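Local atomic coordinates of mevalonate diphosphate decarboxylase (Legionella pneumophila, PDB entry 3LTO), a protein that probably catalyses the ATP-dependent decarboxylation of mevalonate 5-diphosphate to isopentenyl diphosphate, a late step in making isoprenoid lipids by the mevalonate route. Residues A[3-8]-A[118-123]; A[41-46]-A[93-98]; A[51-56]-A[79-84]; A[113-118]-A[141-146]; A[134-139]-A[152-157]. One frame throughout, in Å; residues are numbered along the deposited sequence.

All five contacts belong to the N-terminal half of the chain, and most share helix 110-129 or the sheet it packs on. Interactions 1 to 3 are partly buried. Interaction 2 pairs two strands of that sheet through backbone hydrogen bonds; interaction 1 lays helix 110-129 on the neighbouring strand through small side chains and a lysine-carbonyl bond. Interaction 3 ties a short strand and its lead-in to helix 71-87 by a salt bridge. Interaction 4 is buried, hydroxyls and a glycine joining helix 110-129 to helix 136-144. Interaction 5 uses the start of that second helix at the surface, with a tyrosine-aspartate bond. Interactions 1 and 4 share Thr118, while interactions 2 and 5 do not touch.

Interaction 1 of 5, residues A[3-8]-A[118-123]; sequences WFAQAP and TKCASI
Lys119 NZ donates to the backbone oxygen Gln6 O at 2.8 Å, lying in the plane of that carbonyl. The lysine chain is folded at its third torsion (chi3 75°), which turns CE in beside the strand and within 3.3 Å of Gln6 O. Lys119 thus spans from the helix to the strand, CD of its alkyl part resting on Ala7 CB. Between strand and helix the approach is close because the residues are small: Ala5 CB sits 3.4 Å from Cys120 N and 3.6 Å from Cys120 CB, and the two axes come to 6.8 Å while running in broadly opposite directions, at 149°. Cys120 SG, anti to its own backbone N (chi1 -168°), points to the backbone of Trp3, 3.3 Å from Trp3 O and 3.7 Å from Trp3 CB. Further on, Ile123 CG2 meets Trp3 CD1 at 3.9 Å, while the indole NE1 is bonded to Glu127 on the same helix. This is helix-on-sheet packing in the S5-like fold of GHMP-type enzymes. The long amphipathic lysine suits the margin, where its methylenes are apolar and its ammonium can satisfy a strand carbonyl; alanine and cysteine suit the middle, where CA of Ala5 and Cys120 are close.

Interaction 2 of 5, residues A[41-46]-A[93-98]; sequences SSVKLE and FLIQSS
Lys44 and Gln96 form the central hydrogen-bonded pair of an antiparallel strand pairing, with Ser42-Ser98 and Glu46-Leu94 as the hydrogen-bonded pairs to either side. Six backbone bonds result. The shortest joins Ser42 N to Ser98 O at 2.7 Å. The longest joins Glu46 N to Leu94 O at 3.2 Å. CA-H...O contacts supplement them, such as Ser97 CA to Ser42 O at 3.2 Å. Apolar contacts gather on the face of Val43, Leu45, Ile95 and Ser97: Leu45 CD2 reaches Ile95 CG1 at 3.9 Å, and Val43 CG1 lies 4.1 Å from Ile95 CG2, branched chains lying side by side and pointing the same way. The other face is mostly polar, though it includes Leu94; there Lys44 NZ and Glu46 OE2 form a salt bridge at 3.5 Å. Ser42 OG is bonded there to Gln6, and Ser97 OG, on the apolar face, to Trp55. The strands occupy the middle of the mixed sheet: strand 2-12 lies beside 41-46, strand 54-55 beside 93-98, and helices 71-87 and 110-129 press on Val43, Leu45, Phe93 and Ile95.

Interaction 3 of 5, residues A[51-56]-A[79-84]; sequences KKDIWE and HLVRLK
Asp53 and Lys84 meet tip to tip in a salt bridge, Lys84 NZ donating to Asp53 OD1 at 2.9 Å from the syn side of the carboxylate, 22° out of its plane. A second, weak bond from Lys84 NZ goes to Asp53 OD2. Leu80 CD2 approaches the same carboxylate obliquely, 3.4 Å from Asp53 CG, and Val81 CG2 lies 3.7 Å from Asp53 OD2. These methyl groups probably limit the access of water, which may strengthen the attraction. The lysine has CE turned aside at the third torsion (chi3 -62°); its length suits it to reach from the helix to the loop carboxylate while its methylenes stay in apolar surroundings. These residues link the lead-in to the first strand of a beta-alpha-beta crossover to its helix: strands 54-55 and 93-99 run parallel as neighbours in the sheet, with helix 71-87 connecting them. Both charged groups have further direct partners. Asp53 OD1 also accepts from Phe93 N at the start of the returning strand, while Lys84 NZ donates to Gly91 O in the loop before strand 93-99. A water molecule, 2.8 Å from Lys84 NZ, donates in turn to Lys51 O. Earlier in the helix, Arg82 NH1 donates to His79 ND1 at 3.1 Å, lying in the imidazole plane.

Interaction 4 of 5, residues A[113-118]-A[141-146]; sequences SFAALT and QLSRLG. With SO4 (sulfate ion), chain D.
Ser143 OG faces two oxygens of helix 110-129 at once, lying 3.0 Å from Thr118 OG1 and 3.4 Å from Phe114 O; both links are weak. The arrangement joins two successive helices of the S5-like domain, 110-129 and 136-144, at a point where small hydroxyl residues let the backbones come near. Thr118 OG1 itself donates to Phe114 O at 2.9 Å. That carbonyl also takes the helix bond of Thr118 N, from the opposite face of its plane. Outside partners complete the network: His79 NE2 is bonded to Thr118 OG1, and Ser150 OG is the stronger partner of Ser143 OG, so these buried hydroxyls are well supplied. Serine suits its position because chi1 (-164°, OG anti to the backbone N) directs the hydroxyl to the neighbouring helix. Gly146, a few residues on, lies against the ring of Phe114, whose face has Gly146 O 3.8 Å above it toward the rim. Lacking a side chain, the glycine brings its CA within 3.9 Å of Phe114 CD2, and Gly146 O is bonded to Arg75. Arg144, whose CB points away from helix 110-129, donates from NH1 to O1 of a sulfate, probably from the crystallisation liquor, at 2.7 Å; Tyr16, Lys20 and Gly148 also bind this ion.

Interaction 5 of 5, residues A[134-139]-A[152-157]; sequences PSIDEQ and RSFYAP. With SO4 (sulfate ion), chain C.
Tyr155 OH donates to Asp137 OD1 over 2.6 Å, joining the start of helix 136-144 to the loop that leads to strand 158-162. The two side chains cross at about a right angle: the carboxylate oxygen lies in the plane of the phenol at its edge, yet the hydroxyl sits above the carboxylate plane, 39° out of it. Ile136 CG2, anti to the backbone N, rests on Phe154 O (3.6 Å) and Phe154 CB (4.0 Å), with Tyr155 CE1 beside it. Phe154 (chi1 -73°) has CG anti to its carbonyl carbon, and the ring beyond it abuts the helix, its CE1 3.8 Å from Gln139 CB and one face under Gln139 C. The helix begins with a capping box: Glu138 N donates to Ser135 OG at 3.2 Å, and Ser135 N to Glu138 OE1 at 2.9 Å. Away from the contact, Arg152 NH2 donates to O2 of a sulfate, probably from the crystallisation liquor, while its NE is bonded to Ser31. Tyrosine suits this surface place, pairing a ring for packing with a hydroxyl for bonding. Asp137 lies in the N-terminal first turn of its helix, which would probably favour the ionised carboxylate, a good acceptor for the phenol.

Interaction 1 of 5, residues A[3-8]-A[118-123]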
# COMPACT_ATOMS: atom_id res chain seq x y z
N TRP A 3 4.99 -31.22 3.70
CA TRP A 3 4.53 -30.25 2.72
C TRP A 3 5.79 -29.73 2.04
O TRP A 3 6.84 -29.66 2.67
CB TRP A 3 3.78 -29.11 3.42
CG TRP A 3 2.54 -29.59 4.12
CD1 TRP A 3 1.28 -29.66 3.59
CD2 TRP A 3 2.44 -30.09 5.46
NE1 TRP A 3 0.40 -30.18 4.51
CE2 TRP A 3 1.08 -30.45 5.67
CE3 TRP A 3 3.35 -30.28 6.50
CZ2 TRP A 3 0.63 -30.98 6.88
CZ3 TRP A 3 2.90 -30.81 7.71
CH2 TRP A 3 1.55 -31.15 7.89
N PHE A 4 5.69 -29.38 0.76
CA PHE A 4 6.84 -28.90 0.01
C PHE A 4 6.43 -27.76 -0.92
O PHE A 4 5.36 -27.80 -1.52
CB PHE A 4 7.41 -30.06 -0.81
CG PHE A 4 8.67 -29.73 -1.57
CD1 PHE A 4 9.91 -29.77 -0.94
CD2 PHE A 4 8.62 -29.43 -2.93
CE1 PHE A 4 11.09 -29.53 -1.66
CE2 PHE A 4 9.79 -29.18 -3.66
CZ PHE A 4 11.02 -29.24 -3.02
N ALA A 5 7.26 -26.73 -1.01
CA ALA A 5 6.99 -25.59 -1.88
C ALA A 5 8.30 -24.98 -2.36
O ALA A 5 9.35 -25.16 -1.74
CB ALA A 5 6.14 -24.54 -1.15
N GLN A 6 8.23 -24.25 -3.46
CA GLN A 6 9.40 -23.61 -4.03
C GLN A 6 9.08 -22.18 -4.42
O GLN A 6 7.92 -21.82 -4.60
CB GLN A 6 9.89 -24.40 -5.25
CG GLN A 6 10.24 -25.84 -4.94
CD GLN A 6 10.79 -26.59 -6.14
OE1 GLN A 6 10.13 -26.70 -7.17
NE2 GLN A 6 12.01 -27.10 -6.01
N ALA A 7 10.11 -21.36 -4.55
CA ALA A 7 9.94 -19.98 -4.93
C ALA A 7 11.19 -19.56 -5.68
O ALA A 7 12.28 -20.06 -5.43
CB ALA A 7 9.73 -19.10 -3.71
N PRO A 8 11.03 -18.64 -6.64
CA PRO A 8 12.15 -18.15 -7.43
C PRO A 8 12.87 -16.96 -6.81
O PRO A 8 12.30 -16.23 -6.00
CB PRO A 8 11.50 -17.80 -8.75
CG PRO A 8 10.18 -17.24 -8.31
CD PRO A 8 9.74 -18.18 -7.20
N THR A 118 7.04 -19.18 3.10
CA THR A 118 5.70 -18.62 3.18
C THR A 118 4.70 -19.51 2.45
O THR A 118 3.64 -19.84 2.99
CB THR A 118 5.63 -17.21 2.57
OG1 THR A 118 6.51 -16.33 3.28
CG2 THR A 118 4.20 -16.68 2.64
N LYS A 119 5.04 -19.90 1.23
CA LYS A 119 4.18 -20.76 0.42
C LYS A 119 3.95 -22.12 1.05
O LYS A 119 2.81 -22.60 1.12
CB LYS A 119 4.78 -20.91 -0.99
CG LYS A 119 4.89 -19.58 -1.71
CD LYS A 119 5.74 -19.64 -2.97
CE LYS A 119 5.03 -20.33 -4.12
NZ LYS A 119 5.78 -20.13 -5.40
N CYS A 120 5.02 -22.76 1.52
CA CYS A 120 4.88 -24.07 2.14
C CYS A 120 4.07 -24.01 3.44
O CYS A 120 3.19 -24.84 3.67
CB CYS A 120 6.26 -24.67 2.41
SG CYS A 120 6.22 -26.41 2.87
N ALA A 121 4.36 -23.02 4.29
CA ALA A 121 3.64 -22.90 5.56
C ALA A 121 2.17 -22.58 5.30
O ALA A 121 1.29 -23.07 6.01
CB ALA A 121 4.28 -21.80 6.43
N SER A 122 1.92 -21.78 4.27
CA SER A 122 0.56 -21.41 3.92
C SER A 122 -0.23 -22.66 3.56
O SER A 122 -1.37 -22.82 3.98
CB SER A 122 0.55 -20.43 2.74
OG SER A 122 0.95 -19.14 3.17
N ILE A 123 0.40 -23.54 2.79
CA ILE A 123 -0.25 -24.78 2.38
C ILE A 123 -0.45 -25.65 3.61
O ILE A 123 -1.57 -26.02 3.95
CB ILE A 123 0.61 -25.52 1.33
CG1 ILE A 123 0.65 -24.69 0.04
CG2 ILE A 123 0.05 -26.92 1.08
CD1 ILE A 123 1.55 -25.26 -1.02

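Interaction 2 of 5, residues A[41-46]-A[93-98]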
# COMPACT_ATOMS: atom_id res chain seq x y z
N SER A 41 14.45 -21.81 -4.52
CA SER A 41 14.69 -22.19 -3.14
C SER A 41 13.55 -23.13 -2.84
O SER A 41 12.46 -22.98 -3.39
CB SER A 41 14.62 -20.98 -2.20
OG SER A 41 15.86 -20.29 -2.17
N SER A 42 13.79 -24.12 -2.00
CA SER A 42 12.76 -25.08 -1.66
C SER A 42 12.63 -25.23 -0.16
O SER A 42 13.62 -25.14 0.56
CB SER A 42 13.07 -26.44 -2.29
OG SER A 42 13.01 -26.36 -3.70
N VAL A 43 11.41 -25.46 0.30
CA VAL A 43 11.18 -25.65 1.72
C VAL A 43 10.26 -26.83 1.96
O VAL A 43 9.17 -26.91 1.40
CB VAL A 43 10.56 -24.41 2.38
CG1 VAL A 43 10.19 -24.73 3.82
CG2 VAL A 43 11.55 -23.26 2.34
N LYS A 44 10.71 -27.74 2.80
CA LYS A 44 9.91 -28.90 3.14
C LYS A 44 9.56 -28.76 4.61
O LYS A 44 10.41 -28.41 5.43
CB LYS A 44 10.70 -30.19 2.89
CG LYS A 44 9.98 -31.46 3.32
CD LYS A 44 10.78 -32.69 2.92
CE LYS A 44 10.08 -33.97 3.35
NZ LYS A 44 10.86 -35.19 2.96
N LEU A 45 8.31 -29.02 4.95
CA LEU A 45 7.90 -28.94 6.33
C LEU A 45 7.38 -30.29 6.78
O LEU A 45 6.62 -30.94 6.07
CB LEU A 45 6.79 -27.90 6.53
CG LEU A 45 7.18 -26.44 6.39
CD1 LEU A 45 5.93 -25.57 6.53
CD2 LEU A 45 8.21 -26.08 7.46
N GLU A 46 7.82 -30.71 7.96
CA GLU A 46 7.39 -31.97 8.55
C GLU A 46 6.96 -31.60 9.97
O GLU A 46 7.71 -30.95 10.70
CB GLU A 46 8.52 -32.99 8.61
CG GLU A 46 9.18 -33.27 7.28
CD GLU A 46 10.10 -34.48 7.31
OE1 GLU A 46 10.94 -34.57 8.24
OE2 GLU A 46 10.00 -35.32 6.40
N PHE A 93 7.57 -27.49 13.74
CA PHE A 93 7.85 -28.09 12.44
C PHE A 93 9.35 -28.24 12.24
O PHE A 93 10.14 -27.44 12.76
CB PHE A 93 7.32 -27.20 11.32
CG PHE A 93 5.83 -27.21 11.15
CD1 PHE A 93 5.21 -28.20 10.39
CD2 PHE A 93 5.04 -26.24 11.77
CE1 PHE A 93 3.82 -28.22 10.23
CE2 PHE A 93 3.65 -26.25 11.62
CZ PHE A 93 3.04 -27.25 10.85
N LEU A 94 9.74 -29.28 11.51
CA LEU A 94 11.13 -29.48 11.16
C LEU A 94 11.18 -28.76 9.82
O LEU A 94 10.40 -29.06 8.92
CB LEU A 94 11.45 -30.97 10.96
CG LEU A 94 12.82 -31.29 10.33
CD1 LEU A 94 13.93 -30.73 11.19
CD2 LEU A 94 12.98 -32.80 10.18
N ILE A 95 12.06 -27.78 9.70
CA ILE A 95 12.18 -27.01 8.46
C ILE A 95 13.42 -27.42 7.69
O ILE A 95 14.53 -27.32 8.20
CB ILE A 95 12.28 -25.49 8.75
CG1 ILE A 95 11.19 -25.08 9.73
CG2 ILE A 95 12.17 -24.70 7.45
CD1 ILE A 95 11.33 -23.67 10.26
N GLN A 96 13.23 -27.90 6.47
CA GLN A 96 14.35 -28.29 5.64
C GLN A 96 14.32 -27.44 4.36
O GLN A 96 13.49 -27.64 3.48
CB GLN A 96 14.28 -29.79 5.32
CG GLN A 96 14.64 -30.66 6.52
CD GLN A 96 14.51 -32.14 6.24
OE1 GLN A 96 15.16 -32.97 6.87
NE2 GLN A 96 13.64 -32.49 5.29
N SER A 97 15.24 -26.49 4.30
CA SER A 97 15.35 -25.58 3.16
C SER A 97 16.52 -25.97 2.26
O SER A 97 17.49 -26.59 2.72
CB SER A 97 15.54 -24.15 3.66
OG SER A 97 16.69 -24.06 4.48
N SER A 98 16.42 -25.60 0.99
CA SER A 98 17.45 -25.93 0.03
C SER A 98 17.37 -24.99 -1.18
O SER A 98 16.36 -24.32 -1.38
CB SER A 98 17.27 -27.37 -0.43
OG SER A 98 18.26 -27.73 -1.37

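Interaction 3 of 5, residues A[51-56]-A[79-84]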
# COMPACT_ATOMS: atom_id res chain seq x y z
N LYS A 51 6.34 -28.19 20.32
CA LYS A 51 5.75 -26.92 19.94
C LYS A 51 6.78 -26.02 19.27
O LYS A 51 6.43 -25.00 18.68
CB LYS A 51 5.20 -26.20 21.18
CG LYS A 51 3.79 -26.62 21.60
CD LYS A 51 3.75 -28.04 22.11
CE LYS A 51 2.37 -28.41 22.65
NZ LYS A 51 2.35 -29.82 23.13
N LYS A 52 8.05 -26.40 19.35
CA LYS A 52 9.11 -25.60 18.78
C LYS A 52 9.64 -26.09 17.43
O LYS A 52 9.85 -27.28 17.22
CB LYS A 52 10.26 -25.49 19.78
CG LYS A 52 9.88 -24.74 21.06
CD LYS A 52 9.53 -23.29 20.76
CE LYS A 52 9.35 -22.50 22.05
NZ LYS A 52 9.05 -21.07 21.78
N ASP A 53 9.87 -25.14 16.54
CA ASP A 53 10.38 -25.44 15.21
C ASP A 53 11.88 -25.71 15.24
O ASP A 53 12.60 -25.25 16.14
CB ASP A 53 10.10 -24.28 14.26
CG ASP A 53 8.65 -23.85 14.30
OD1 ASP A 53 7.77 -24.73 14.22
OD2 ASP A 53 8.40 -22.63 14.42
N ILE A 54 12.36 -26.45 14.24
CA ILE A 54 13.78 -26.74 14.12
C ILE A 54 14.15 -26.49 12.67
O ILE A 54 13.42 -26.91 11.76
CB ILE A 54 14.10 -28.20 14.47
CG1 ILE A 54 13.82 -28.47 15.95
CG2 ILE A 54 15.55 -28.50 14.13
CD1 ILE A 54 14.11 -29.89 16.37
N TRP A 55 15.26 -25.80 12.45
CA TRP A 55 15.72 -25.49 11.10
C TRP A 55 16.95 -26.32 10.73
O TRP A 55 17.99 -26.24 11.39
CB TRP A 55 16.05 -24.01 10.97
CG TRP A 55 16.51 -23.64 9.59
CD1 TRP A 55 15.85 -23.86 8.42
CD2 TRP A 55 17.74 -22.98 9.24
NE1 TRP A 55 16.58 -23.37 7.36
CE2 TRP A 55 17.74 -22.83 7.84
CE3 TRP A 55 18.83 -22.50 9.98
CZ2 TRP A 55 18.79 -22.21 7.15
CZ3 TRP A 55 19.88 -21.89 9.29
CH2 TRP A 55 19.85 -21.75 7.90
N GLU A 56 16.82 -27.10 9.67
CA GLU A 56 17.91 -27.93 9.20
C GLU A 56 18.12 -27.72 7.72
O GLU A 56 17.54 -28.42 6.90
CB GLU A 56 17.62 -29.40 9.48
CG GLU A 56 18.65 -30.38 8.93
CD GLU A 56 18.22 -31.82 9.13
OE1 GLU A 56 17.01 -32.09 9.02
OE2 GLU A 56 19.09 -32.68 9.40
N HIS A 79 9.83 -16.30 11.22
CA HIS A 79 8.86 -16.14 10.15
C HIS A 79 7.85 -17.28 10.17
O HIS A 79 6.68 -17.08 9.87
CB HIS A 79 9.55 -16.08 8.78
CG HIS A 79 8.61 -15.75 7.66
ND1 HIS A 79 7.91 -14.57 7.61
CD2 HIS A 79 8.24 -16.46 6.57
CE1 HIS A 79 7.14 -14.57 6.53
NE2 HIS A 79 7.32 -15.70 5.88
N LEU A 80 8.30 -18.48 10.53
CA LEU A 80 7.37 -19.60 10.59
C LEU A 80 6.41 -19.35 11.74
O LEU A 80 5.21 -19.52 11.60
CB LEU A 80 8.10 -20.94 10.80
CG LEU A 80 7.16 -22.15 10.94
CD1 LEU A 80 6.22 -22.17 9.73
CD2 LEU A 80 7.94 -23.47 11.03
N VAL A 81 6.95 -18.94 12.89
CA VAL A 81 6.14 -18.65 14.07
C VAL A 81 5.08 -17.63 13.68
O VAL A 81 3.89 -17.78 13.98
CB VAL A 81 7.00 -18.08 15.22
CG1 VAL A 81 6.11 -17.56 16.35
CG2 VAL A 81 7.95 -19.16 15.75
N ARG A 82 5.54 -16.59 12.99
CA ARG A 82 4.67 -15.52 12.53
C ARG A 82 3.54 -16.12 11.69
O ARG A 82 2.38 -15.76 11.86
CB ARG A 82 5.49 -14.52 11.69
CG ARG A 82 4.66 -13.49 10.92
CD ARG A 82 5.57 -12.50 10.16
NE ARG A 82 6.52 -11.86 11.06
CZ ARG A 82 7.84 -11.99 10.99
NH1 ARG A 82 8.39 -12.74 10.04
NH2 ARG A 82 8.60 -11.40 11.90
N LEU A 83 3.89 -17.03 10.79
CA LEU A 83 2.89 -17.65 9.93
C LEU A 83 1.94 -18.54 10.72
O LEU A 83 0.74 -18.54 10.46
CB LEU A 83 3.58 -18.44 8.80
CG LEU A 83 4.43 -17.57 7.87
CD1 LEU A 83 5.12 -18.42 6.82
CD2 LEU A 83 3.54 -16.53 7.19
N LYS A 84 2.47 -19.27 11.69
CA LYS A 84 1.63 -20.14 12.50
C LYS A 84 0.63 -19.33 13.32
O LYS A 84 -0.53 -19.73 13.48
CB LYS A 84 2.49 -21.00 13.43
CG LYS A 84 3.35 -22.01 12.71
CD LYS A 84 4.04 -22.95 13.68
CE LYS A 84 4.98 -22.21 14.63
NZ LYS A 84 5.72 -23.18 15.48
O HOH W 1 6.83 -22.25 17.87

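Interaction 4 of 5, residues A[113-118]-A[141-146]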
# COMPACT_ATOMS: atom_id res chain seq x y z
N SER A 113 14.14 -17.99 -0.34
CA SER A 113 13.95 -18.87 0.81
C SER A 113 12.69 -18.50 1.58
O SER A 113 11.85 -19.35 1.87
CB SER A 113 15.15 -18.81 1.75
OG SER A 113 16.31 -19.33 1.12
N PHE A 114 12.57 -17.22 1.93
CA PHE A 114 11.41 -16.75 2.68
C PHE A 114 10.12 -16.92 1.88
O PHE A 114 9.08 -17.25 2.45
CB PHE A 114 11.60 -15.29 3.13
CG PHE A 114 12.49 -15.14 4.35
CD1 PHE A 114 13.87 -15.07 4.22
CD2 PHE A 114 11.93 -15.12 5.63
CE1 PHE A 114 14.69 -14.99 5.35
CE2 PHE A 114 12.74 -15.04 6.76
CZ PHE A 114 14.12 -14.97 6.62
N ALA A 115 10.18 -16.70 0.57
CA ALA A 115 8.98 -16.87 -0.26
C ALA A 115 8.54 -18.34 -0.21
O ALA A 115 7.36 -18.63 -0.05
CB ALA A 115 9.26 -16.45 -1.70
N ALA A 116 9.51 -19.25 -0.35
CA ALA A 116 9.24 -20.69 -0.31
C ALA A 116 8.65 -21.08 1.05
O ALA A 116 7.68 -21.83 1.11
CB ALA A 116 10.53 -21.48 -0.55
N LEU A 117 9.24 -20.59 2.13
CA LEU A 117 8.74 -20.89 3.46
C LEU A 117 7.30 -20.39 3.58
O LEU A 117 6.44 -21.08 4.12
CB LEU A 117 9.60 -20.22 4.53
CG LEU A 117 9.09 -20.37 5.97
CD1 LEU A 117 8.83 -21.83 6.29
CD2 LEU A 117 10.11 -19.79 6.95
N THR A 118 7.04 -19.18 3.10
CA THR A 118 5.70 -18.62 3.18
C THR A 118 4.70 -19.51 2.45
O THR A 118 3.64 -19.84 2.99
CB THR A 118 5.63 -17.21 2.57
OG1 THR A 118 6.51 -16.33 3.28
CG2 THR A 118 4.20 -16.68 2.64
N GLN A 141 2.45 -10.31 1.08
CA GLN A 141 2.42 -9.34 2.18
C GLN A 141 3.01 -10.00 3.42
O GLN A 141 3.80 -9.39 4.14
CB GLN A 141 0.97 -8.89 2.47
CG GLN A 141 0.17 -9.86 3.35
CD GLN A 141 -1.34 -9.62 3.41
OE1 GLN A 141 -2.07 -10.36 4.08
NE2 GLN A 141 -1.82 -8.59 2.70
N LEU A 142 2.64 -11.26 3.65
CA LEU A 142 3.14 -12.01 4.80
C LEU A 142 4.64 -12.23 4.67
O LEU A 142 5.42 -11.93 5.59
CB LEU A 142 2.44 -13.37 4.90
CG LEU A 142 0.98 -13.40 5.36
CD1 LEU A 142 0.44 -14.82 5.27
CD2 LEU A 142 0.89 -12.89 6.80
N SER A 143 5.05 -12.75 3.51
CA SER A 143 6.46 -13.02 3.26
C SER A 143 7.26 -11.74 3.44
O SER A 143 8.40 -11.76 3.89
CB SER A 143 6.63 -13.57 1.84
OG SER A 143 7.89 -14.19 1.67
N ARG A 144 6.65 -10.62 3.07
CA ARG A 144 7.28 -9.31 3.18
C ARG A 144 7.84 -9.06 4.58
O ARG A 144 8.89 -8.43 4.73
CB ARG A 144 6.25 -8.23 2.81
CG ARG A 144 6.38 -6.89 3.55
CD ARG A 144 7.52 -6.07 3.00
NE ARG A 144 7.79 -4.86 3.78
CZ ARG A 144 8.91 -4.66 4.46
NH1 ARG A 144 9.85 -5.59 4.48
NH2 ARG A 144 9.12 -3.50 5.08
N LEU A 145 7.16 -9.58 5.60
CA LEU A 145 7.55 -9.39 6.99
C LEU A 145 8.81 -10.11 7.46
O LEU A 145 9.40 -9.74 8.47
CB LEU A 145 6.37 -9.75 7.90
CG LEU A 145 5.13 -8.95 7.52
CD1 LEU A 145 3.91 -9.49 8.23
CD2 LEU A 145 5.36 -7.49 7.87
N GLY A 146 9.21 -11.14 6.73
CA GLY A 146 10.42 -11.86 7.09
C GLY A 146 11.57 -11.36 6.22
O GLY A 146 12.71 -11.28 6.66
S SO4 D . 13.70 -5.94 5.37
O1 SO4 D . 12.45 -5.27 5.00
O2 SO4 D . 13.60 -7.38 5.11
O3 SO4 D . 14.80 -5.38 4.57
O4 SO4 D . 13.98 -5.71 6.80

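Interaction 5 of 5, residues A[134-139]-A[152-157]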
# COMPACT_ATOMS: atom_id res chain seq x y z
N PRO A 134 -4.35 -18.57 1.69
CA PRO A 134 -4.29 -17.13 1.38
C PRO A 134 -3.96 -16.88 -0.09
O PRO A 134 -3.24 -17.66 -0.73
CB PRO A 134 -3.17 -16.62 2.30
CG PRO A 134 -3.09 -17.66 3.39
CD PRO A 134 -3.30 -18.94 2.65
N SER A 135 -4.50 -15.80 -0.63
CA SER A 135 -4.25 -15.43 -2.02
C SER A 135 -2.76 -15.15 -2.20
O SER A 135 -2.01 -15.07 -1.23
CB SER A 135 -5.03 -14.18 -2.38
OG SER A 135 -4.54 -13.08 -1.62
N ILE A 136 -2.35 -14.98 -3.45
CA ILE A 136 -0.96 -14.69 -3.76
C ILE A 136 -0.56 -13.38 -3.08
O ILE A 136 0.49 -13.30 -2.44
CB ILE A 136 -0.74 -14.54 -5.27
CG1 ILE A 136 -1.15 -15.82 -5.99
CG2 ILE A 136 0.73 -14.20 -5.55
CD1 ILE A 136 -0.37 -17.04 -5.59
N ASP A 137 -1.40 -12.36 -3.22
CA ASP A 137 -1.12 -11.06 -2.63
C ASP A 137 -1.00 -11.10 -1.12
O ASP A 137 -0.17 -10.42 -0.53
CB ASP A 137 -2.19 -10.04 -3.04
CG ASP A 137 -2.22 -9.79 -4.54
OD1 ASP A 137 -1.31 -10.26 -5.26
OD2 ASP A 137 -3.15 -9.10 -5.01
N GLU A 138 -1.84 -11.91 -0.48
CA GLU A 138 -1.78 -12.01 0.96
C GLU A 138 -0.50 -12.72 1.37
O GLU A 138 0.11 -12.39 2.38
CB GLU A 138 -2.98 -12.78 1.49
CG GLU A 138 -4.30 -12.11 1.16
CD GLU A 138 -5.49 -12.84 1.74
OE1 GLU A 138 -5.76 -14.00 1.33
OE2 GLU A 138 -6.14 -12.25 2.63
N GLN A 139 -0.10 -13.70 0.57
CA GLN A 139 1.11 -14.45 0.88
C GLN A 139 2.35 -13.57 0.74
O GLN A 139 3.27 -13.67 1.53
CB GLN A 139 1.21 -15.67 -0.04
CG GLN A 139 0.47 -16.86 0.49
CD GLN A 139 0.53 -18.04 -0.44
OE1 GLN A 139 -0.44 -18.34 -1.13
NE2 GLN A 139 1.67 -18.72 -0.47
N ARG A 152 8.61 -9.75 -3.79
CA ARG A 152 8.72 -9.60 -5.24
C ARG A 152 8.83 -10.93 -5.97
O ARG A 152 8.67 -10.99 -7.19
CB ARG A 152 9.94 -8.75 -5.59
CG ARG A 152 9.75 -7.28 -5.41
CD ARG A 152 10.87 -6.53 -6.08
NE ARG A 152 11.75 -5.89 -5.12
CZ ARG A 152 12.93 -6.36 -4.73
NH1 ARG A 152 13.39 -7.49 -5.22
NH2 ARG A 152 13.63 -5.68 -3.85
N SER A 153 9.12 -12.00 -5.23
CA SER A 153 9.26 -13.31 -5.85
C SER A 153 7.93 -14.00 -6.16
O SER A 153 7.91 -15.04 -6.81
CB SER A 153 10.13 -14.22 -4.99
OG SER A 153 11.48 -13.81 -5.05
N PHE A 154 6.83 -13.40 -5.71
CA PHE A 154 5.49 -13.94 -5.93
C PHE A 154 4.89 -13.51 -7.27
O PHE A 154 3.74 -13.83 -7.58
CB PHE A 154 4.56 -13.48 -4.79
CG PHE A 154 4.83 -14.17 -3.49
CD1 PHE A 154 4.14 -15.34 -3.15
CD2 PHE A 154 5.82 -13.72 -2.63
CE1 PHE A 154 4.45 -16.04 -1.99
CE2 PHE A 154 6.14 -14.42 -1.46
CZ PHE A 154 5.45 -15.58 -1.14
N TYR A 155 5.67 -12.77 -8.06
CA TYR A 155 5.20 -12.29 -9.35
C TYR A 155 6.29 -12.49 -10.39
O TYR A 155 7.46 -12.56 -10.05
CB TYR A 155 4.84 -10.80 -9.25
CG TYR A 155 3.89 -10.52 -8.10
CD1 TYR A 155 2.51 -10.65 -8.27
CD2 TYR A 155 4.37 -10.20 -6.83
CE1 TYR A 155 1.63 -10.46 -7.20
CE2 TYR A 155 3.51 -10.01 -5.75
CZ TYR A 155 2.14 -10.15 -5.95
OH TYR A 155 1.28 -10.01 -4.88
N ALA A 156 5.88 -12.58 -11.65
CA ALA A 156 6.80 -12.78 -12.77
C ALA A 156 6.11 -12.36 -14.07
O ALA A 156 4.88 -12.36 -14.15
CB ALA A 156 7.20 -14.25 -12.85
N PRO A 157 6.89 -11.99 -15.10
CA PRO A 157 8.35 -11.97 -15.09
C PRO A 157 8.96 -10.72 -14.44
O PRO A 157 10.15 -10.69 -14.14
CB PRO A 157 8.71 -12.09 -16.57
CG PRO A 157 7.61 -11.31 -17.22
CD PRO A 157 6.38 -11.82 -16.48
S SO4 C . 16.78 -5.19 -3.17
O1 SO4 C . 15.93 -4.31 -3.98
O2 SO4 C . 16.04 -6.44 -2.93
O3 SO4 C . 18.02 -5.47 -3.91
O4 SO4 C . 17.12 -4.58 -1.88